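Local coordinates for protein N-alpha-acetyltransferase 35, NatC auxiliary subunit (Saccharomyces cerevisiae, PDB 6YGA) that serves as the auxiliary subunit of the NatC N-terminal acetyltransferase complex, which acetylates the N-terminal methionine of the L-A virus Gag protein, at residues Val100-Trp103 / Leu104-Gln108; Tyr364-His367 / Val368-Ser372; Tyr399-Cys402 / Ser403-Thr406. All coordinates share one frame; numbering follows the deposited sequence.

Interaction 1. Residues Val100-Trp103 / Leu104-Gln108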
loop_
_atom_site.group_PDB
_atom_site.type_symbol
_atom_site.label_atom_id
_atom_site.label_comp_id
_atom_site.label_asym_id
_atom_site.label_seq_id
_atom_site.Cartn_x
_atom_site.Cartn_y
_atom_site.Cartn_z
ATOM N N VAL B 100 -18.626 6.374 7.304
ATOM C CA VAL B 100 -18.410 5.407 6.229
ATOM C C VAL B 100 -17.368 5.929 5.248
ATOM O O VAL B 100 -16.480 5.186 4.809
ATOM C CB VAL B 100 -19.743 5.083 5.528
ATOM C CG1 VAL B 100 -19.509 4.223 4.293
ATOM C CG2 VAL B 100 -20.700 4.388 6.490
ATOM N N ILE B 101 -17.445 7.217 4.907
ATOM C CA ILE B 101 -16.487 7.812 3.978
ATOM C C ILE B 101 -15.090 7.829 4.588
ATOM O O ILE B 101 -14.106 7.464 3.936
ATOM C CB ILE B 101 -16.945 9.225 3.574
ATOM C CG1 ILE B 101 -18.282 9.166 2.828
ATOM C CG2 ILE B 101 -15.885 9.915 2.726
ATOM C CD1 ILE B 101 -18.914 10.526 2.581
ATOM N N SER B 102 -14.984 8.252 5.852
ATOM C CA SER B 102 -13.688 8.283 6.526
ATOM C C SER B 102 -13.054 6.897 6.569
ATOM O O SER B 102 -11.829 6.758 6.454
ATOM C CB SER B 102 -13.856 8.846 7.939
ATOM O OG SER B 102 -12.617 8.970 8.612
ATOM N N TRP B 103 -13.878 5.858 6.719
ATOM C CA TRP B 103 -13.378 4.489 6.788
ATOM C C TRP B 103 -12.818 4.033 5.442
ATOM O O TRP B 103 -11.683 3.548 5.365
ATOM C CB TRP B 103 -14.506 3.566 7.257
ATOM C CG TRP B 103 -14.221 2.101 7.171
ATOM C CD1 TRP B 103 -13.026 1.480 7.380
ATOM C CD2 TRP B 103 -15.161 1.067 6.850
ATOM N NE1 TRP B 103 -13.162 0.122 7.210
ATOM C CE2 TRP B 103 -14.463 -0.156 6.884
ATOM C CE3 TRP B 103 -16.524 1.058 6.537
ATOM C CZ2 TRP B 103 -15.079 -1.373 6.618
ATOM C CZ3 TRP B 103 -17.135 -0.151 6.275
ATOM C CH2 TRP B 103 -16.414 -1.351 6.316
ATOM N N LEU B 104 -13.593 4.195 4.369
ATOM C CA LEU B 104 -13.236 3.650 3.063
ATOM C C LEU B 104 -12.426 4.624 2.212
ATOM O O LEU B 104 -11.431 4.228 1.597
ATOM C CB LEU B 104 -14.504 3.232 2.314
ATOM C CG LEU B 104 -15.440 2.291 3.076
ATOM C CD1 LEU B 104 -16.748 2.087 2.324
ATOM C CD2 LEU B 104 -14.757 0.960 3.329
ATOM N N ASN B 105 -12.845 5.891 2.151
ATOM C CA ASN B 105 -12.145 6.868 1.321
ATOM C C ASN B 105 -10.845 7.334 1.968
ATOM O O ASN B 105 -9.822 7.459 1.285
ATOM C CB ASN B 105 -13.049 8.070 1.036
ATOM C CG ASN B 105 -14.246 7.716 0.174
ATOM O OD1 ASN B 105 -15.102 6.928 0.574
ATOM N ND2 ASN B 105 -14.319 8.311 -1.011
ATOM N N ASP B 106 -10.860 7.598 3.273
ATOM C CA ASP B 106 -9.709 8.162 3.964
ATOM C C ASP B 106 -8.905 7.118 4.736
ATOM O O ASP B 106 -7.984 7.485 5.473
ATOM C CB ASP B 106 -10.157 9.284 4.901
ATOM C CG ASP B 106 -10.878 10.406 4.171
ATOM O OD1 ASP B 106 -10.705 10.526 2.938
ATOM O OD2 ASP B 106 -11.611 11.173 4.831
ATOM N N TYR B 107 -9.241 5.833 4.593
ATOM C CA TYR B 107 -8.436 4.730 5.130
ATOM C C TYR B 107 -8.353 4.765 6.657
ATOM O O TYR B 107 -7.322 4.428 7.245
ATOM C CB TYR B 107 -7.029 4.726 4.524
ATOM C CG TYR B 107 -6.986 4.774 3.013
ATOM C CD1 TYR B 107 -7.065 3.610 2.261
ATOM C CD2 TYR B 107 -6.844 5.982 2.338
ATOM C CE1 TYR B 107 -7.019 3.646 0.878
ATOM C CE2 TYR B 107 -6.797 6.029 0.956
ATOM C CZ TYR B 107 -6.884 4.858 0.231
ATOM O OH TYR B 107 -6.839 4.899 -1.144
ATOM N N GLN B 108 -9.436 5.169 7.313
ATOM C CA GLN B 108 -9.448 5.139 8.767
ATOM C C GLN B 108 -9.918 3.775 9.257
ATOM O O GLN B 108 -10.536 3.001 8.522
ATOM C CB GLN B 108 -10.335 6.246 9.340
ATOM C CG GLN B 108 -9.820 7.644 9.055
ATOM C CD GLN B 108 -8.329 7.782 9.309
ATOM O OE1 GLN B 108 -7.870 7.709 10.449
ATOM N NE2 GLN B 108 -7.566 7.983 8.240
#

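Interaction 2. Residues Tyr364-His367 / Val368-Ser372. With EDO (1,2-ethanediol), chain C.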
loop_
_atom_site.group_PDB
_atom_site.type_symbol
_atom_site.label_atom_id
_atom_site.label_comp_id
_atom_site.label_asym_id
_atom_site.label_seq_id
_atom_site.Cartn_x
_atom_site.Cartn_y
_atom_site.Cartn_z
ATOM N N TYR B 364 -6.695 -16.311 -22.696
ATOM C CA TYR B 364 -5.261 -16.189 -22.943
ATOM C C TYR B 364 -4.946 -16.319 -24.427
ATOM O O TYR B 364 -4.159 -15.538 -24.975
ATOM C CB TYR B 364 -4.500 -17.241 -22.137
ATOM C CG TYR B 364 -3.078 -17.467 -22.607
ATOM C CD1 TYR B 364 -2.053 -16.619 -22.212
ATOM C CD2 TYR B 364 -2.763 -18.536 -23.439
ATOM C CE1 TYR B 364 -0.757 -16.823 -22.638
ATOM C CE2 TYR B 364 -1.466 -18.747 -23.870
ATOM C CZ TYR B 364 -0.467 -17.887 -23.466
ATOM O OH TYR B 364 0.828 -18.093 -23.889
ATOM N N LEU B 365 -5.549 -17.306 -25.095
ATOM C CA LEU B 365 -5.278 -17.505 -26.515
ATOM C C LEU B 365 -5.751 -16.322 -27.352
ATOM O O LEU B 365 -5.208 -16.072 -28.433
ATOM C CB LEU B 365 -5.931 -18.801 -26.993
ATOM C CG LEU B 365 -5.353 -20.086 -26.396
ATOM C CD1 LEU B 365 -6.157 -21.282 -26.866
ATOM C CD2 LEU B 365 -3.887 -20.243 -26.774
ATOM N N LEU B 366 -6.755 -15.581 -26.871
ATOM C CA LEU B 366 -7.177 -14.373 -27.573
ATOM C C LEU B 366 -6.079 -13.319 -27.560
ATOM O O LEU B 366 -5.870 -12.619 -28.557
ATOM C CB LEU B 366 -8.458 -13.819 -26.952
ATOM C CG LEU B 366 -9.777 -14.311 -27.546
ATOM C CD1 LEU B 366 -10.941 -13.830 -26.698
ATOM C CD2 LEU B 366 -9.925 -13.830 -28.983
ATOM N N HIS B 367 -5.368 -13.185 -26.436
ATOM C CA HIS B 367 -4.263 -12.235 -26.380
ATOM C C HIS B 367 -3.165 -12.618 -27.362
ATOM O O HIS B 367 -2.637 -11.761 -28.080
ATOM C CB HIS B 367 -3.700 -12.151 -24.961
ATOM C CG HIS B 367 -4.609 -11.465 -23.990
ATOM N ND1 HIS B 367 -5.791 -12.026 -23.556
ATOM C CD2 HIS B 367 -4.512 -10.265 -23.371
ATOM C CE1 HIS B 367 -6.383 -11.201 -22.712
ATOM N NE2 HIS B 367 -5.629 -10.125 -22.583
ATOM N N VAL B 368 -2.813 -13.904 -27.412
ATOM C CA VAL B 368 -1.780 -14.359 -28.337
ATOM C C VAL B 368 -2.224 -14.149 -29.776
ATOM O O VAL B 368 -1.435 -13.732 -30.632
ATOM C CB VAL B 368 -1.431 -15.834 -28.066
ATOM C CG1 VAL B 368 -0.387 -16.325 -29.057
ATOM C CG2 VAL B 368 -0.946 -16.009 -26.634
ATOM N N LYS B 369 -3.500 -14.420 -30.063
ATOM C CA LYS B 369 -4.002 -14.302 -31.428
ATOM C C LYS B 369 -3.979 -12.858 -31.910
ATOM O O LYS B 369 -3.589 -12.587 -33.050
ATOM C CB LYS B 369 -5.416 -14.874 -31.513
ATOM C CG LYS B 369 -6.150 -14.553 -32.801
ATOM C CD LYS B 369 -7.314 -15.508 -32.999
ATOM C CE LYS B 369 -8.451 -14.858 -33.766
ATOM N NZ LYS B 369 -9.138 -13.811 -32.957
ATOM N N GLU B 370 -4.394 -11.914 -31.066
ATOM C CA GLU B 370 -4.426 -10.525 -31.508
ATOM C C GLU B 370 -3.024 -9.945 -31.644
ATOM O O GLU B 370 -2.819 -9.008 -32.422
ATOM C CB GLU B 370 -5.285 -9.684 -30.557
ATOM C CG GLU B 370 -6.756 -10.103 -30.542
ATOM C CD GLU B 370 -7.596 -9.333 -29.529
ATOM O OE1 GLU B 370 -7.277 -8.161 -29.252
ATOM O OE2 GLU B 370 -8.577 -9.904 -29.003
ATOM N N PHE B 371 -2.051 -10.486 -30.910
ATOM C CA PHE B 371 -0.673 -10.017 -31.004
ATOM C C PHE B 371 0.102 -10.682 -32.135
ATOM O O PHE B 371 0.979 -10.047 -32.733
ATOM C CB PHE B 371 0.053 -10.246 -29.677
ATOM C CG PHE B 371 1.494 -9.818 -29.694
ATOM C CD1 PHE B 371 1.839 -8.496 -29.466
ATOM C CD2 PHE B 371 2.505 -10.739 -29.932
ATOM C CE1 PHE B 371 3.168 -8.094 -29.478
ATOM C CE2 PHE B 371 3.836 -10.348 -29.949
ATOM C CZ PHE B 371 4.170 -9.023 -29.722
ATOM N N SER B 372 -0.198 -11.944 -32.445
ATOM C CA SER B 372 0.547 -12.679 -33.456
ATOM C C SER B 372 -0.241 -12.965 -34.724
ATOM O O SER B 372 0.370 -13.319 -35.737
ATOM C CB SER B 372 1.049 -14.012 -32.886
ATOM O OG SER B 372 -0.025 -14.914 -32.702
HETATM C C1 EDO C . -2.785 -8.480 -26.212
HETATM O O1 EDO C . -2.035 -8.945 -27.340
HETATM C C2 EDO C . -1.842 -8.176 -25.054
HETATM O O2 EDO C . -1.140 -9.365 -24.672
#

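Interaction 3. Residues Tyr399-Cys402 / Ser403-Thr406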
loop_
_atom_site.group_PDB
_atom_site.type_symbol
_atom_site.label_atom_id
_atom_site.label_comp_id
_atom_site.label_asym_id
_atom_site.label_seq_id
_atom_site.Cartn_x
_atom_site.Cartn_y
_atom_site.Cartn_z
ATOM N N TYR B 399 -3.680 -9.021 -14.680
ATOM C CA TYR B 399 -4.851 -8.150 -14.628
ATOM C C TYR B 399 -5.157 -7.731 -13.197
ATOM O O TYR B 399 -5.467 -6.564 -12.929
ATOM C CB TYR B 399 -6.063 -8.850 -15.244
ATOM C CG TYR B 399 -6.157 -8.747 -16.749
ATOM C CD1 TYR B 399 -6.801 -7.673 -17.351
ATOM C CD2 TYR B 399 -5.613 -9.729 -17.567
ATOM C CE1 TYR B 399 -6.893 -7.573 -18.724
ATOM C CE2 TYR B 399 -5.699 -9.639 -18.944
ATOM C CZ TYR B 399 -6.341 -8.557 -19.516
ATOM O OH TYR B 399 -6.436 -8.454 -20.885
ATOM N N GLN B 400 -5.084 -8.682 -12.262
ATOM C CA GLN B 400 -5.412 -8.392 -10.872
ATOM C C GLN B 400 -4.436 -7.388 -10.270
ATOM O O GLN B 400 -4.827 -6.548 -9.453
ATOM C CB GLN B 400 -5.432 -9.690 -10.060
ATOM C CG GLN B 400 -5.837 -9.515 -8.607
ATOM C CD GLN B 400 -6.378 -10.794 -7.992
ATOM O OE1 GLN B 400 -6.935 -11.647 -8.685
ATOM N NE2 GLN B 400 -6.217 -10.931 -6.680
ATOM N N ASN B 401 -3.165 -7.452 -10.672
ATOM C CA ASN B 401 -2.179 -6.507 -10.161
ATOM C C ASN B 401 -2.494 -5.072 -10.564
ATOM O O ASN B 401 -2.067 -4.139 -9.875
ATOM C CB ASN B 401 -0.781 -6.903 -10.641
ATOM C CG ASN B 401 0.303 -6.028 -10.055
ATOM O OD1 ASN B 401 0.597 -6.099 -8.862
ATOM N ND2 ASN B 401 0.911 -5.202 -10.893
ATOM N N CYS B 402 -3.251 -4.873 -11.648
ATOM C CA CYS B 402 -3.551 -3.519 -12.103
ATOM C C CYS B 402 -4.421 -2.756 -11.114
ATOM O O CYS B 402 -4.347 -1.525 -11.058
ATOM C CB CYS B 402 -4.232 -3.552 -13.470
ATOM S SG CYS B 402 -3.165 -4.128 -14.798
ATOM N N SER B 403 -5.248 -3.448 -10.334
ATOM C CA SER B 403 -6.125 -2.766 -9.395
ATOM C C SER B 403 -5.526 -2.656 -7.998
ATOM O O SER B 403 -6.256 -2.365 -7.045
ATOM C CB SER B 403 -7.483 -3.467 -9.330
ATOM O OG SER B 403 -7.391 -4.654 -8.572
ATOM N N GLN B 404 -4.223 -2.881 -7.852
ATOM C CA GLN B 404 -3.571 -2.672 -6.570
ATOM C C GLN B 404 -3.288 -1.185 -6.368
ATOM O O GLN B 404 -3.397 -0.376 -7.293
ATOM C CB GLN B 404 -2.279 -3.486 -6.485
ATOM C CG GLN B 404 -2.477 -4.981 -6.689
ATOM C CD GLN B 404 -3.498 -5.562 -5.733
ATOM O OE1 GLN B 404 -3.462 -5.295 -4.531
ATOM N NE2 GLN B 404 -4.427 -6.350 -6.265
ATOM N N ASN B 405 -2.922 -0.817 -5.139
ATOM C CA ASN B 405 -2.576 0.574 -4.896
ATOM C C ASN B 405 -1.251 0.914 -5.581
ATOM O O ASN B 405 -0.547 0.046 -6.107
ATOM C CB ASN B 405 -2.519 0.880 -3.396
ATOM C CG ASN B 405 -1.409 0.134 -2.674
ATOM O OD1 ASN B 405 -0.224 0.408 -2.871
ATOM N ND2 ASN B 405 -1.793 -0.791 -1.803
ATOM N N THR B 406 -0.912 2.205 -5.562
ATOM C CA THR B 406 0.196 2.703 -6.372
ATOM C C THR B 406 1.548 2.138 -5.945
ATOM O O THR B 406 2.474 2.105 -6.763
ATOM C CB THR B 406 0.224 4.236 -6.338
ATOM O OG1 THR B 406 1.155 4.718 -7.315
ATOM C CG2 THR B 406 0.635 4.741 -4.962
#

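Interaction 1. Residues Val100-Trp103 / Leu104-Gln108
Leu104 places its CD2 methyl squarely over the six-membered ring of Trp103, 3.6 Å from the ring centroid and 13° off the normal, a CH-pi contact between consecutive residues. A chi1 of 171° turns the indole beside its own carbonyl carbon, toward Leu104. The other branch of Leu104 runs alongside Val100, with CD1 4.0 Å from Val100 CG1. At the ring edge, in plane with the indole, Gln108 O lies 3.1 Å from Trp103 CD1; the indole NE1 itself donates to Asn178 O. Trp103 and Leu104 lie at the C-terminal end of helix 85-104, and Gln108 in the loop that follows. Asn105 N still bonds Ile101 O (2.7 Å), but Asp106 N adds only a weak bond to that carbonyl. Tyr107 then takes a positive phi (63°), and the chain turns back until Gln108 N donates to Ser102 O at 3.0 Å. With CG beside its backbone N, Gln108 sets CG 3.1 Å from Ser102 OG; the bend at chi2 then lets NE2 reach Asp106 O (2.8 Å) from above its carbonyl plane. The same NE2 bonds Asn147 of the neighbouring N-alpha-acetyltransferase 30 chain, while the Tyr107 ring meets Phe142 of that chain edge-to-face.

Interaction 2. Residues Tyr364-His367 / Val368-Ser372
A chi1 of 163° turns the Tyr364 ring away from its own amide nitrogen and across Val368, whose CG2 sits beside its own backbone N while CG1 takes the anti place. CG2 consequently rests over one ring face, displaced toward the hydroxyl-bearing rim, 3.7 Å from Tyr364 CZ. Beneath this CH-pi contact runs the regular i to i+4 ladder, in which Val368 N meets Tyr364 O at 3.2 Å. Elsewhere on the turn, Leu366 CD2 lies 4.1 Å from Lys369 NZ, the two side chains running side by side. The carboxylate of Glu370 is turned toward the start of helix 319-328, where OE2 accepts from Ala319 N. His367 O takes Phe371 N at 3.2 Å and also O1 of a 1,2-ethanediol at 3.0 Å; this molecule, probably from the crystallisation liquor, lies with O2 near the imidazole edge and is bonded further to Trp438. Of the imidazole nitrogens, ND1 donates to Phe363 O and NE2 faces Tyr399 of the next helix. In the last turn, Val368 O accepts from two atoms of one residue, Ser372 N at 2.8 Å and Ser372 OG at 2.8 Å, the hydroxyl arriving from above the carbonyl plane. Covered by helices 386-402 and 433-456, the segment is a packed helix of the largely helical region that belongs to the NAA35-like TPR family.

Interaction 3. Residues Tyr399-Cys402 / Ser403-Thr406
Gln400 O receives two donors from the residues that follow. Ser403 N approaches at 3.3 Å and Gln404 NE2 at 3.2 Å, from opposite faces of the carbonyl plane, so this carbonyl is gripped on both sides. The side-chain bond is nearly straight (165° at the hydrogen), and the carbonyl oxygen lies in the amide plane of Gln404. A chi1 of -57° holds the glutamine CG beside its backbone N and 3.3 Å from Asn401 O, and the bend at chi2 turns the amide back to Gln400 O. Asn401 O in turn takes Gln404 N at 3.2 Å, again from above its plane. The other NE2 partner is Ile170 O, so the same amide group ties the helix end to a distant loop. Cys402 O accepts from Asn330 ND2, while Asn401 ND2 donates to Tyr409 O and Ser403 OG bonds Arg340 O. Past the turn, Asn405 directs OD1 to the backbone N of Cys407 and of Arg408, while its ND2 reaches Asp176. The arrangement is a short link between successive helices, in which a glutamine side chain bonds the C-terminal end of helix 386-402 and Asn405 serves as N-cap of helix 406-429.

How the interactions relate
Interactions 2 and 3 are joined directly: His367 NE2 and Tyr399 OH, 2.5 Å apart and probably hydrogen-bonded, tie helix 360-372 to the following helix 386-402, although the two centres are 22 Å apart. Interaction 1 belongs to the N-terminal Mak10 region and comes within about 6 Å of interaction 3 at the nearest atoms, without touching it. These two nonetheless share neighbours. Gln334 packs on Tyr107 and also on Asn405, and Phe142 of the N-alpha-acetyltransferase 30 chain meets both residues. That partner therefore spans the N-terminal part and the TPR-like part here, whereas interaction 2, about 26 Å from interaction 1 at the nearest atoms, touches no other protein chain.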